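Local coordinates for beta-lactamase-like protein (PDB 6B9V), which is a metal-dependent diphosphatase of the PhnP family, with a metallo-beta-lactamase fold, that cleaves reactive FAD photoproducts, at residues L52-P57 against A81-G86; R37-V42 against T56-E61; I74-G79 against V104-N109. All coordinates share one frame; numbering follows the deposited sequence.

Interaction 1: L52-P57 against A81-G86; sequences LIDTTP and ADHILG. With MN (manganese (II) ion), chain C.
D54 and H83 meet in a His-carboxylate hydrogen bond beside the manganese site of a metallo-beta-lactamase fold. H83 is the last residue of the HxHxDH motif typical of this superfamily, and D54 follows the strand 49-53. H83 ND1 donates to D54 OD2 over 2.8 Å. The acceptor lies near the imidazole plane, at the ring edge. D54 CG is anti to its own carbonyl carbon (chi1 -72°), which sets the carboxylate carbon beside H83 ND1 and CB. The carboxylate is turned almost square to the ring, with planes 82° apart, and the N-H reaches OD2 from above the carboxylate plane. With ND1 as donor, NE2 is left to bind manganese at 2.2 Å. D54 is thus a second-shell residue that helps fix the ring rotation of a first-shell ligand. The nearby carboxylate may also polarise the imidazole. D54 OD2 has a second partner in T77 OG1. D82 reaches the same manganese through OD2. D178 and H231 are the other protein ligands of this ion.

The backbones are tied beside this pair. T55 N donates to H83 O, and G86 N donates to T55 O, both over 2.9 Å. T55 OG1 has only a weak and unsettled approach to I84 O, and is also bonded to Y76 OH. G86 fits closely here: its CA lies 3.0 Å from T56 O in a CA-H...O contact. T56 sets CB and CG2 against D82 O, a buried carbonyl with no hydrogen-bond partner in the model. P57 lays its ring beside the helical turn. Its CB meets L85 CB at 4.1 Å, and its CD rests 3.5 Å from D82 O.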
ATOM      1  N   LEU A  52      -2.292 -16.513  -5.689  1.00 14.64           N
ATOM      2  CA  LEU A  52      -2.440 -15.075  -5.844  1.00 20.38           C
ATOM      3  C   LEU A  52      -1.720 -14.609  -7.099  1.00 18.21           C
ATOM      4  O   LEU A  52      -0.580 -15.002  -7.339  1.00 18.37           O
ATOM      5  CB  LEU A  52      -1.879 -14.351  -4.615  1.00 19.06           C
ATOM      6  CG  LEU A  52      -1.835 -12.829  -4.643  1.00 23.74           C
ATOM      7  CD1 LEU A  52      -3.242 -12.256  -4.692  1.00 22.78           C
ATOM      8  CD2 LEU A  52      -1.077 -12.317  -3.417  1.00 22.70           C
ATOM      9  N   ILE A  53      -2.374 -13.767  -7.892  1.00 15.42           N
ATOM     10  CA  ILE A  53      -1.713 -13.202  -9.058  1.00 12.94           C
ATOM     11  C   ILE A  53      -1.466 -11.738  -8.765  1.00 15.96           C
ATOM     12  O   ILE A  53      -2.422 -10.943  -8.702  1.00 15.15           O
ATOM     13  CB  ILE A  53      -2.541 -13.368 -10.366  1.00 15.64           C
ATOM     14  CG1 ILE A  53      -2.795 -14.852 -10.651  1.00 18.63           C
ATOM     15  CG2 ILE A  53      -1.800 -12.734 -11.546  1.00 17.35           C
ATOM     16  CD1 ILE A  53      -3.548 -15.107 -11.954  1.00 20.97           C
ATOM     17  N   ASP A  54      -0.180 -11.430  -8.555  1.00 13.42           N
ATOM     18  CA  ASP A  54       0.368 -10.084  -8.275  1.00 12.60           C
ATOM     19  C   ASP A  54       0.117  -9.627  -6.830  1.00 17.01           C
ATOM     20  O   ASP A  54      -0.870  -9.995  -6.206  1.00 17.40           O
ATOM     21  CB  ASP A  54      -0.181  -9.043  -9.272  1.00 18.21           C
ATOM     22  CG  ASP A  54       0.418  -9.205 -10.675  1.00 17.20           C
ATOM     23  OD1 ASP A  54       1.468  -9.871 -10.801  1.00 19.02           O
ATOM     24  OD2 ASP A  54      -0.150  -8.668 -11.648  1.00 15.25           O
ATOM     25  N   THR A  55       1.044  -8.839  -6.297  1.00 15.80           N
ATOM     26  CA  THR A  55       0.899  -8.309  -4.948  1.00 16.11           C
ATOM     27  C   THR A  55       0.900  -6.793  -5.008  1.00 12.39           C
ATOM     28  O   THR A  55       1.964  -6.173  -4.959  1.00 14.02           O
ATOM     29  CB  THR A  55       2.026  -8.787  -4.010  1.00 13.17           C
ATOM     30  OG1 THR A  55       3.296  -8.465  -4.580  1.00 14.18           O
ATOM     31  CG2 THR A  55       1.929 -10.303  -3.771  1.00 15.47           C
ATOM     32  N   THR A  56      -0.290  -6.206  -5.118  1.00 14.84           N
ATOM     33  CA  THR A  56      -0.418  -4.769  -5.328  1.00 15.39           C
ATOM     34  C   THR A  56      -0.129  -4.014  -4.037  1.00 15.68           C
ATOM     35  O   THR A  56      -0.143  -4.599  -2.967  1.00 14.17           O
ATOM     36  CB  THR A  56      -1.837  -4.370  -5.825  1.00 12.85           C
ATOM     37  OG1 THR A  56      -2.746  -4.273  -4.709  1.00 13.16           O
ATOM     38  CG2 THR A  56      -2.364  -5.362  -6.873  1.00 13.71           C
ATOM     39  N   PRO A  57       0.147  -2.713  -4.143  1.00 17.64           N
ATOM     40  CA  PRO A  57       0.284  -1.903  -2.929  1.00 17.78           C
ATOM     41  C   PRO A  57      -0.950  -1.959  -2.030  1.00 15.00           C
ATOM     42  O   PRO A  57      -0.843  -1.580  -0.862  1.00 15.82           O
ATOM     43  CB  PRO A  57       0.499  -0.486  -3.473  1.00 13.92           C
ATOM     44  CG  PRO A  57       0.070  -0.556  -4.968  1.00 15.08           C
ATOM     45  CD  PRO A  57       0.454  -1.943  -5.360  1.00 14.64           C
ATOM     46  N   ALA A  81       5.296  -1.227 -10.347  1.00 18.21           N
ATOM     47  CA  ALA A  81       5.017  -0.966  -8.939  1.00 18.81           C
ATOM     48  C   ALA A  81       3.607  -1.351  -8.487  1.00 16.84           C
ATOM     49  O   ALA A  81       3.431  -1.880  -7.368  1.00 15.75           O
ATOM     50  CB  ALA A  81       5.276   0.505  -8.641  1.00 20.58           C
ATOM     51  N   ASP A  82       2.609  -1.096  -9.342  1.00 15.59           N
ATOM     52  CA  ASP A  82       1.234  -1.400  -8.977  1.00 19.77           C
ATOM     53  C   ASP A  82       0.963  -2.909  -8.903  1.00 12.23           C
ATOM     54  O   ASP A  82      -0.130  -3.312  -8.480  1.00 13.72           O
ATOM     55  CB  ASP A  82       0.225  -0.710  -9.933  1.00 10.59           C
ATOM     56  CG  ASP A  82       0.525  -0.936 -11.423  1.00 16.23           C
ATOM     57  OD1 ASP A  82       1.689  -0.844 -11.858  1.00 16.05           O
ATOM     58  OD2 ASP A  82      -0.449  -1.165 -12.167  1.00 15.90           O
ATOM     59  N   HIS A  83       1.960  -3.724  -9.257  1.00 14.06           N
ATOM     60  CA  HIS A  83       1.824  -5.183  -9.240  1.00 15.97           C
ATOM     61  C   HIS A  83       2.753  -5.864  -8.229  1.00 13.08           C
ATOM     62  O   HIS A  83       2.633  -7.062  -7.992  1.00 13.39           O
ATOM     63  CB  HIS A  83       2.083  -5.740 -10.654  1.00 13.52           C
ATOM     64  CG  HIS A  83       1.144  -5.183 -11.681  1.00 13.66           C
ATOM     65  ND1 HIS A  83       0.018  -5.862 -12.100  1.00 14.93           N
ATOM     66  CD2 HIS A  83       1.115  -3.981 -12.307  1.00 17.49           C
ATOM     67  CE1 HIS A  83      -0.648  -5.111 -12.961  1.00 15.38           C
ATOM     68  NE2 HIS A  83       0.004  -3.973 -13.115  1.00 20.61           N
ATOM     69  N   ILE A  84       3.678  -5.108  -7.641  1.00 12.59           N
ATOM     70  CA  ILE A  84       4.663  -5.722  -6.728  1.00 11.69           C
ATOM     71  C   ILE A  84       4.776  -5.073  -5.345  1.00 17.35           C
ATOM     72  O   ILE A  84       5.220  -5.747  -4.407  1.00 16.37           O
ATOM     73  CB  ILE A  84       6.103  -5.750  -7.337  1.00 13.44           C
ATOM     74  CG1 ILE A  84       6.707  -4.342  -7.438  1.00 15.47           C
ATOM     75  CG2 ILE A  84       6.119  -6.481  -8.688  1.00 14.13           C
ATOM     76  CD1 ILE A  84       8.226  -4.325  -7.653  1.00 18.54           C
ATOM     77  N   LEU A  85       4.386  -3.806  -5.182  1.00 16.29           N
ATOM     78  CA  LEU A  85       4.748  -3.138  -3.905  1.00 17.43           C
ATOM     79  C   LEU A  85       4.137  -3.772  -2.640  1.00 19.32           C
ATOM     80  O   LEU A  85       4.642  -3.545  -1.526  1.00 23.00           O
ATOM     81  CB  LEU A  85       4.381  -1.650  -3.949  1.00 15.31           C
ATOM     82  CG  LEU A  85       5.393  -0.788  -4.708  1.00 19.92           C
ATOM     83  CD1 LEU A  85       5.006   0.687  -4.705  1.00 22.60           C
ATOM     84  CD2 LEU A  85       6.832  -0.983  -4.198  1.00 24.63           C
ATOM     85  N   GLY A  86       3.092  -4.586  -2.790  1.00 17.43           N
ATOM     86  CA  GLY A  86       2.453  -5.232  -1.641  1.00 16.77           C
ATOM     87  C   GLY A  86       3.166  -6.450  -1.049  1.00 16.59           C
ATOM     88  O   GLY A  86       2.721  -7.071  -0.040  1.00 17.74           O
TER
HETATM   89 MN    MN C 301      -0.484  -2.125 -14.165  1.00 14.95          MN

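Interaction 2: R37-V42 against T56-E61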
ATOM      1  N   ARG A  37     -12.008   1.392  -6.920  1.00 12.78           N
ATOM      2  CA  ARG A  37     -11.188   0.317  -7.462  1.00 13.93           C
ATOM      3  C   ARG A  37      -9.767   0.323  -6.889  1.00 15.16           C
ATOM      4  O   ARG A  37      -9.026   1.284  -7.081  1.00 14.36           O
ATOM      5  CB  ARG A  37     -11.125   0.432  -8.992  1.00 14.56           C
ATOM      6  CG  ARG A  37     -12.484   0.583  -9.699  1.00 10.65           C
ATOM      7  CD  ARG A  37     -12.249   0.477 -11.231  1.00 10.81           C
ATOM      8  NE  ARG A  37     -13.468   0.708 -11.997  1.00 12.07           N
ATOM      9  CZ  ARG A  37     -14.374  -0.224 -12.294  1.00 14.75           C
ATOM     10  NH1 ARG A  37     -14.230  -1.474 -11.874  1.00 13.10           N
ATOM     11  NH2 ARG A  37     -15.439   0.101 -13.014  1.00 15.07           N
ATOM     12  N   LEU A  38      -9.388  -0.751  -6.198  1.00 11.11           N
ATOM     13  CA  LEU A  38      -7.997  -0.906  -5.755  1.00  9.49           C
ATOM     14  C   LEU A  38      -7.114  -1.403  -6.904  1.00 18.12           C
ATOM     15  O   LEU A  38      -7.612  -1.710  -7.997  1.00 14.29           O
ATOM     16  CB  LEU A  38      -7.911  -1.875  -4.573  1.00 14.23           C
ATOM     17  CG  LEU A  38      -8.803  -1.499  -3.391  1.00 17.84           C
ATOM     18  CD1 LEU A  38      -8.650  -2.503  -2.236  1.00 18.22           C
ATOM     19  CD2 LEU A  38      -8.474  -0.075  -2.916  1.00 16.21           C
ATOM     20  N   ARG A  39      -5.807  -1.460  -6.690  1.00 12.55           N
ATOM     21  CA  ARG A  39      -4.889  -1.835  -7.733  1.00 15.10           C
ATOM     22  C   ARG A  39      -5.080  -3.302  -8.206  1.00 13.86           C
ATOM     23  O   ARG A  39      -5.632  -4.077  -7.490  1.00 13.49           O
ATOM     24  CB  ARG A  39      -3.430  -1.521  -7.347  1.00 15.70           C
ATOM     25  CG  ARG A  39      -2.963  -0.107  -7.695  1.00 15.15           C
ATOM     26  CD  ARG A  39      -3.807   0.991  -7.117  1.00 41.39           C
ATOM     27  NE  ARG A  39      -3.552   1.232  -5.712  1.00 23.67           N
ATOM     28  CZ  ARG A  39      -2.633   2.034  -5.232  1.00 38.69           C
ATOM     29  NH1 ARG A  39      -1.838   2.730  -6.026  1.00 24.63           N
ATOM     30  NH2 ARG A  39      -2.474   2.128  -3.962  1.00 61.89           N
ATOM     31  N   PRO A  40      -4.596  -3.637  -9.405  1.00 12.34           N
ATOM     32  CA  PRO A  40      -5.127  -4.840 -10.073  1.00 14.43           C
ATOM     33  C   PRO A  40      -4.518  -6.193  -9.669  1.00 14.46           C
ATOM     34  O   PRO A  40      -3.302  -6.375  -9.729  1.00 11.67           O
ATOM     35  CB  PRO A  40      -4.860  -4.545 -11.566  1.00  9.67           C
ATOM     36  CG  PRO A  40      -3.623  -3.695 -11.575  1.00 17.32           C
ATOM     37  CD  PRO A  40      -3.741  -2.826 -10.305  1.00 14.16           C
ATOM     38  N   SER A  41      -5.386  -7.139  -9.283  1.00 15.08           N
ATOM     39  CA  SER A  41      -4.961  -8.448  -8.743  1.00 14.38           C
ATOM     40  C   SER A  41      -6.160  -9.380  -8.619  1.00 14.00           C
ATOM     41  O   SER A  41      -7.268  -8.919  -8.352  1.00 12.97           O
ATOM     42  CB  SER A  41      -4.292  -8.286  -7.363  1.00 12.23           C
ATOM     43  OG  SER A  41      -4.013  -9.538  -6.758  1.00 16.24           O
ATOM     44  N   VAL A  42      -5.947 -10.682  -8.817  1.00 11.66           N
ATOM     45  CA  VAL A  42      -6.999 -11.663  -8.580  1.00 13.46           C
ATOM     46  C   VAL A  42      -6.410 -12.810  -7.768  1.00 17.87           C
ATOM     47  O   VAL A  42      -5.190 -12.993  -7.745  1.00 15.13           O
ATOM     48  CB  VAL A  42      -7.618 -12.250  -9.888  1.00 12.32           C
ATOM     49  CG1 VAL A  42      -8.277 -11.164 -10.707  1.00 16.65           C
ATOM     50  CG2 VAL A  42      -6.568 -12.982 -10.728  1.00 14.52           C
ATOM     51  N   THR A  56      -0.290  -6.206  -5.118  1.00 14.84           N
ATOM     52  CA  THR A  56      -0.418  -4.769  -5.328  1.00 15.39           C
ATOM     53  C   THR A  56      -0.129  -4.014  -4.037  1.00 15.68           C
ATOM     54  O   THR A  56      -0.143  -4.599  -2.967  1.00 14.17           O
ATOM     55  CB  THR A  56      -1.837  -4.370  -5.825  1.00 12.85           C
ATOM     56  OG1 THR A  56      -2.746  -4.273  -4.709  1.00 13.16           O
ATOM     57  CG2 THR A  56      -2.364  -5.362  -6.873  1.00 13.71           C
ATOM     58  N   PRO A  57       0.147  -2.713  -4.143  1.00 17.64           N
ATOM     59  CA  PRO A  57       0.284  -1.903  -2.929  1.00 17.78           C
ATOM     60  C   PRO A  57      -0.950  -1.959  -2.030  1.00 15.00           C
ATOM     61  O   PRO A  57      -0.843  -1.580  -0.862  1.00 15.82           O
ATOM     62  CB  PRO A  57       0.499  -0.486  -3.473  1.00 13.92           C
ATOM     63  CG  PRO A  57       0.070  -0.556  -4.968  1.00 15.08           C
ATOM     64  CD  PRO A  57       0.454  -1.943  -5.360  1.00 14.64           C
ATOM     65  N   ASP A  58      -2.091  -2.414  -2.547  1.00 13.59           N
ATOM     66  CA  ASP A  58      -3.288  -2.577  -1.710  1.00 12.15           C
ATOM     67  C   ASP A  58      -3.441  -3.975  -1.120  1.00 12.28           C
ATOM     68  O   ASP A  58      -4.503  -4.314  -0.611  1.00 13.15           O
ATOM     69  CB  ASP A  58      -4.555  -2.227  -2.516  1.00 11.19           C
ATOM     70  CG  ASP A  58      -4.543  -0.799  -3.009  1.00 19.03           C
ATOM     71  OD1 ASP A  58      -4.184   0.098  -2.212  1.00 14.56           O
ATOM     72  OD2 ASP A  58      -4.872  -0.559  -4.196  1.00 15.30           O
ATOM     73  N   PHE A  59      -2.381  -4.771  -1.152  1.00 11.38           N
ATOM     74  CA  PHE A  59      -2.531  -6.168  -0.754  1.00 16.21           C
ATOM     75  C   PHE A  59      -3.033  -6.348   0.682  1.00 15.71           C
ATOM     76  O   PHE A  59      -3.889  -7.188   0.919  1.00 14.49           O
ATOM     77  CB  PHE A  59      -1.227  -6.949  -0.926  1.00 13.57           C
ATOM     78  CG  PHE A  59      -1.326  -8.352  -0.385  1.00 17.21           C
ATOM     79  CD1 PHE A  59      -2.070  -9.314  -1.056  1.00 18.17           C
ATOM     80  CD2 PHE A  59      -0.744  -8.683   0.827  1.00 16.41           C
ATOM     81  CE1 PHE A  59      -2.209 -10.590  -0.542  1.00 26.35           C
ATOM     82  CE2 PHE A  59      -0.886  -9.974   1.356  1.00 22.42           C
ATOM     83  CZ  PHE A  59      -1.611 -10.921   0.668  1.00 19.83           C
ATOM     84  N   ARG A  60      -2.526  -5.585   1.646  1.00 13.10           N
ATOM     85  CA  ARG A  60      -3.038  -5.765   3.018  1.00 16.43           C
ATOM     86  C   ARG A  60      -4.575  -5.612   3.068  1.00 16.77           C
ATOM     87  O   ARG A  60      -5.283  -6.486   3.595  1.00 14.90           O
ATOM     88  CB  ARG A  60      -2.384  -4.774   3.999  1.00 16.26           C
ATOM     89  CG  ARG A  60      -3.001  -4.856   5.410  1.00 16.03           C
ATOM     90  CD  ARG A  60      -2.221  -3.990   6.407  1.00 15.12           C
ATOM     91  NE  ARG A  60      -2.889  -3.945   7.711  1.00 12.14           N
ATOM     92  CZ  ARG A  60      -3.888  -3.130   8.027  1.00 17.45           C
ATOM     93  NH1 ARG A  60      -4.351  -2.255   7.141  1.00 16.93           N
ATOM     94  NH2 ARG A  60      -4.431  -3.201   9.241  1.00 16.29           N
ATOM     95  N   GLU A  61      -5.078  -4.515   2.492  1.00 13.46           N
ATOM     96  CA  GLU A  61      -6.517  -4.246   2.452  1.00 14.47           C
ATOM     97  C   GLU A  61      -7.269  -5.369   1.723  1.00 14.53           C
ATOM     98  O   GLU A  61      -8.336  -5.806   2.168  1.00 13.68           O
ATOM     99  CB  GLU A  61      -6.808  -2.892   1.766  1.00 12.36           C
ATOM    100  CG  GLU A  61      -8.321  -2.520   1.694  1.00 20.76           C
ATOM    101  CD  GLU A  61      -8.619  -1.097   1.130  1.00 27.98           C
ATOM    102  OE1 GLU A  61      -7.696  -0.242   0.956  1.00 21.99           O
ATOM    103  OE2 GLU A  61      -9.815  -0.824   0.873  1.00 23.77           O
TER
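The R39 guanidinium carries P57 CG over one face and the D58 carboxylate at its edge. CG stands 3.7 Å above the centre of the guanidinium plane. This is a side-on, two-nitrogen salt bridge in the metallo-beta-lactamase fold, between the loop before strand 41-46 and the N-terminus of helix 59-66. R39 NE donates to D58 OD2 over 2.7 Å, and R39 NH2 to D58 OD1 over 3.2 Å. Both oxygens lie near the guanidinium plane, but the carboxylate is tilted 44° from it. The R39 chain bends at chi2 (56°) and chi3 (78°), which folds CD and NE back beside its own backbone. OD2 therefore also takes R39 N, on its anti lone pair, in a nearly straight bond of 2.8 Å. Two donors grip this one oxygen. R39 NH1 turns to D89 of the second subunit and to S15 O.

L38 packs next to this pair. Its CB touches D58 OD2, and its CD1 lies across E61 CD at 3.6 Å. The E61 carboxylate is held by R36. D58 occupies the N-cap position without a capping bond from its side chain. An ST turn precedes the helix: T56 OG1 accepts from D58 N. The T56 methyl packs against the start of strand 41-46, with CG2 3.5 Å from S41 CB and 3.2 Å from P40 O.

Interaction 3: I74-G79 against V104-N109. With MN (manganese (II) ion), chain D.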
ATOM      1  N   ILE A  74       2.324 -17.448  -5.100  1.00 19.88           N
ATOM      2  CA  ILE A  74       2.132 -16.144  -5.719  1.00 21.87           C
ATOM      3  C   ILE A  74       2.730 -16.162  -7.119  1.00 21.19           C
ATOM      4  O   ILE A  74       3.862 -16.614  -7.322  1.00 19.70           O
ATOM      5  CB  ILE A  74       2.780 -15.015  -4.885  1.00 20.21           C
ATOM      6  CG1 ILE A  74       2.175 -15.001  -3.476  1.00 19.57           C
ATOM      7  CG2 ILE A  74       2.629 -13.653  -5.602  1.00 21.11           C
ATOM      8  CD1 ILE A  74       2.833 -14.053  -2.511  1.00 21.70           C
ATOM      9  N   VAL A  75       1.962 -15.680  -8.083  1.00 19.31           N
ATOM     10  CA  VAL A  75       2.390 -15.660  -9.479  1.00 17.19           C
ATOM     11  C   VAL A  75       2.390 -14.216  -9.987  1.00 14.47           C
ATOM     12  O   VAL A  75       1.407 -13.505  -9.788  1.00 16.72           O
ATOM     13  CB  VAL A  75       1.458 -16.527 -10.355  1.00 20.21           C
ATOM     14  CG1 VAL A  75       1.905 -16.484 -11.813  1.00 23.73           C
ATOM     15  CG2 VAL A  75       1.464 -17.968  -9.865  1.00 19.18           C
ATOM     16  N   TYR A  76       3.474 -13.784 -10.634  1.00 14.99           N
ATOM     17  CA  TYR A  76       3.563 -12.410 -11.131  1.00 14.77           C
ATOM     18  C   TYR A  76       3.370 -12.266 -12.642  1.00 14.05           C
ATOM     19  O   TYR A  76       3.936 -13.039 -13.423  1.00 17.57           O
ATOM     20  CB  TYR A  76       4.917 -11.797 -10.750  1.00 16.03           C
ATOM     21  CG  TYR A  76       4.979 -11.448  -9.277  1.00 18.79           C
ATOM     22  CD1 TYR A  76       5.490 -12.351  -8.353  1.00 15.91           C
ATOM     23  CD2 TYR A  76       4.503 -10.232  -8.814  1.00 16.50           C
ATOM     24  CE1 TYR A  76       5.537 -12.045  -6.991  1.00 18.12           C
ATOM     25  CE2 TYR A  76       4.535  -9.916  -7.465  1.00 13.64           C
ATOM     26  CZ  TYR A  76       5.071 -10.825  -6.556  1.00 18.21           C
ATOM     27  OH  TYR A  76       5.109 -10.524  -5.203  1.00 16.53           O
ATOM     28  N   THR A  77       2.605 -11.247 -13.044  1.00 14.88           N
ATOM     29  CA  THR A  77       2.513 -10.884 -14.466  1.00 18.29           C
ATOM     30  C   THR A  77       3.754 -10.091 -14.930  1.00 17.35           C
ATOM     31  O   THR A  77       4.302 -10.352 -16.012  1.00 16.80           O
ATOM     32  CB  THR A  77       1.241 -10.049 -14.758  1.00 15.70           C
ATOM     33  OG1 THR A  77       1.262  -8.855 -13.967  1.00 15.88           O
ATOM     34  CG2 THR A  77      -0.022 -10.850 -14.452  1.00 16.66           C
ATOM     35  N   HIS A  78       4.193  -9.129 -14.106  1.00 14.67           N
ATOM     36  CA  HIS A  78       5.350  -8.293 -14.420  1.00 16.02           C
ATOM     37  C   HIS A  78       5.725  -7.448 -13.208  1.00 13.60           C
ATOM     38  O   HIS A  78       5.087  -7.551 -12.157  1.00 17.88           O
ATOM     39  CB  HIS A  78       5.107  -7.380 -15.651  1.00 16.38           C
ATOM     40  CG  HIS A  78       4.052  -6.329 -15.458  1.00 15.56           C
ATOM     41  ND1 HIS A  78       2.772  -6.618 -15.018  1.00 16.56           N
ATOM     42  CD2 HIS A  78       4.054  -4.994 -15.712  1.00 13.28           C
ATOM     43  CE1 HIS A  78       2.053  -5.516 -14.989  1.00 14.46           C
ATOM     44  NE2 HIS A  78       2.806  -4.511 -15.402  1.00 16.36           N
ATOM     45  N   GLY A  79       6.742  -6.606 -13.372  1.00 17.48           N
ATOM     46  CA  GLY A  79       7.390  -5.955 -12.237  1.00 17.03           C
ATOM     47  C   GLY A  79       7.072  -4.502 -11.934  1.00 20.74           C
ATOM     48  O   GLY A  79       7.740  -3.889 -11.088  1.00 21.33           O
ATOM     49  N   VAL A 104       6.835 -19.392   1.309  1.00 30.25           N
ATOM     50  CA  VAL A 104       5.861 -19.057   0.266  1.00 25.43           C
ATOM     51  C   VAL A 104       6.576 -18.974  -1.087  1.00 27.50           C
ATOM     52  O   VAL A 104       7.518 -18.188  -1.251  1.00 27.00           O
ATOM     53  CB  VAL A 104       5.144 -17.711   0.560  1.00 29.30           C
ATOM     54  CG1 VAL A 104       4.201 -17.308  -0.590  1.00 23.18           C
ATOM     55  CG2 VAL A 104       4.384 -17.769   1.884  1.00 26.17           C
ATOM     56  N   PRO A 105       6.149 -19.793  -2.058  1.00 24.13           N
ATOM     57  CA  PRO A 105       6.805 -19.724  -3.365  1.00 26.26           C
ATOM     58  C   PRO A 105       6.274 -18.573  -4.239  1.00 25.37           C
ATOM     59  O   PRO A 105       5.067 -18.379  -4.354  1.00 24.40           O
ATOM     60  CB  PRO A 105       6.484 -21.086  -3.985  1.00 22.70           C
ATOM     61  CG  PRO A 105       5.162 -21.459  -3.388  1.00 25.67           C
ATOM     62  CD  PRO A 105       5.099 -20.826  -2.013  1.00 25.23           C
ATOM     63  N   LEU A 106       7.195 -17.809  -4.820  1.00 24.84           N
ATOM     64  CA  LEU A 106       6.874 -16.755  -5.775  1.00 23.35           C
ATOM     65  C   LEU A 106       7.287 -17.192  -7.167  1.00 24.30           C
ATOM     66  O   LEU A 106       8.365 -17.726  -7.350  1.00 27.13           O
ATOM     67  CB  LEU A 106       7.590 -15.453  -5.433  1.00 26.07           C
ATOM     68  CG  LEU A 106       7.666 -14.961  -3.995  1.00 31.95           C
ATOM     69  CD1 LEU A 106       8.377 -13.617  -3.999  1.00 28.37           C
ATOM     70  CD2 LEU A 106       6.291 -14.850  -3.363  1.00 23.67           C
ATOM     71  N   TYR A 107       6.446 -16.949  -8.155  1.00 20.40           N
ATOM     72  CA  TYR A 107       6.767 -17.356  -9.514  1.00 21.93           C
ATOM     73  C   TYR A 107       6.860 -16.120 -10.391  1.00 19.27           C
ATOM     74  O   TYR A 107       5.922 -15.333 -10.439  1.00 19.45           O
ATOM     75  CB  TYR A 107       5.710 -18.335 -10.039  1.00 20.44           C
ATOM     76  CG  TYR A 107       5.763 -19.671  -9.334  1.00 21.41           C
ATOM     77  CD1 TYR A 107       5.124 -19.864  -8.112  1.00 23.03           C
ATOM     78  CD2 TYR A 107       6.471 -20.735  -9.881  1.00 25.12           C
ATOM     79  CE1 TYR A 107       5.189 -21.096  -7.455  1.00 25.54           C
ATOM     80  CE2 TYR A 107       6.540 -21.962  -9.234  1.00 31.21           C
ATOM     81  CZ  TYR A 107       5.895 -22.135  -8.020  1.00 32.98           C
ATOM     82  OH  TYR A 107       5.963 -23.351  -7.367  1.00 33.08           O
ATOM     83  N   ALA A 108       7.983 -15.945 -11.075  1.00 22.08           N
ATOM     84  CA  ALA A 108       8.129 -14.765 -11.927  1.00 23.04           C
ATOM     85  C   ALA A 108       9.094 -15.018 -13.063  1.00 21.47           C
ATOM     86  O   ALA A 108       9.978 -15.877 -12.954  1.00 23.52           O
ATOM     87  CB  ALA A 108       8.596 -13.557 -11.092  1.00 26.00           C
ATOM     88  N   ASN A 109       8.935 -14.288 -14.165  1.00 20.21           N
ATOM     89  CA  ASN A 109       9.930 -14.374 -15.227  1.00 24.32           C
ATOM     90  C   ASN A 109      11.191 -13.633 -14.795  1.00 22.49           C
ATOM     91  O   ASN A 109      11.205 -12.994 -13.737  1.00 19.56           O
ATOM     92  CB  ASN A 109       9.387 -13.844 -16.572  1.00 25.67           C
ATOM     93  CG  ASN A 109       9.006 -12.372 -16.540  1.00 32.54           C
ATOM     94  OD1 ASN A 109       9.408 -11.616 -15.656  1.00 23.41           O
ATOM     95  ND2 ASN A 109       8.226 -11.953 -17.532  1.00 41.11           N
TER
HETATM   96 MN    MN D 302       2.420  -2.407 -16.085  1.00 16.40          MN
HETATM   97  O   HOH W   1       6.668 -12.481 -14.198  1.00 23.67           O
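Strands 73-75 and 104-108 run parallel, with I74 beside L106 and V75 beside Y107, joined by three backbone hydrogen bonds. I74 N donates to P105 O, Y107 N to I74 O over 2.7 Å, and Y76 N to Y107 O over 2.9 Å. The L106 CA-H also approaches I74 O, so this carbonyl is met by two groups of the neighbouring strand.

On one face of the sheet, I74 and L106 lie side by side and point the same way. I74 CG1 is anti to its carbonyl carbon (chi1 -59°), and CD1 beyond it meets L106 CD2 at 3.6 Å and V104 CG1 at 4.0 Å. On the other face, V75 CG2 touches Y107 CB at 4.3 Å. The Y107 ring presents its edge to I74 O, through CD1.

Beyond the bridges the strands part. Y76 CB still packs on A108 CB, and the edge of its ring reaches L106 CB through CE1. A water bridges the widening ends: it donates to Y76 O and accepts from N109 N, each over 2.9 Å. The loop after strand 73-75 then leads to the metal site. H78 ND1 donates to T77 OG1 in the ring plane, and H78 NE2 binds manganese at 2.2 Å. H80, H160 and D178 are the other protein ligands of this ion.

The pair lies inside a mixed sheet. Strand 49-53 borders 73-75 on one side, and strand 136-140 borders 104-108 on the other. Helix 87-90 packs on the I74 and L106 face through V90 and L87, while Y168 of strand 163-170 packs on V75 from the second sheet.

All three contacts are mainly buried and reach the same mixed sheet, but their chemistry differs. Interaction 3 is parallel strand pairing with apolar side chains, and its following loop supplies H78 to one manganese ion. Interaction 1 is mostly polar and lies at the other manganese ion. Interaction 2 rests on a charged pair, and both it and interaction 1 touch the second subunit. Interactions 1 and 2 share T56 and P57, which face 81-86 on one hand and 37-42 on the other. Strand 49-53 lies between strands 41-46 and 73-75: S41 OG bonds to I53 O, and V75 N to L52 O. Interactions 2 and 3 do not touch.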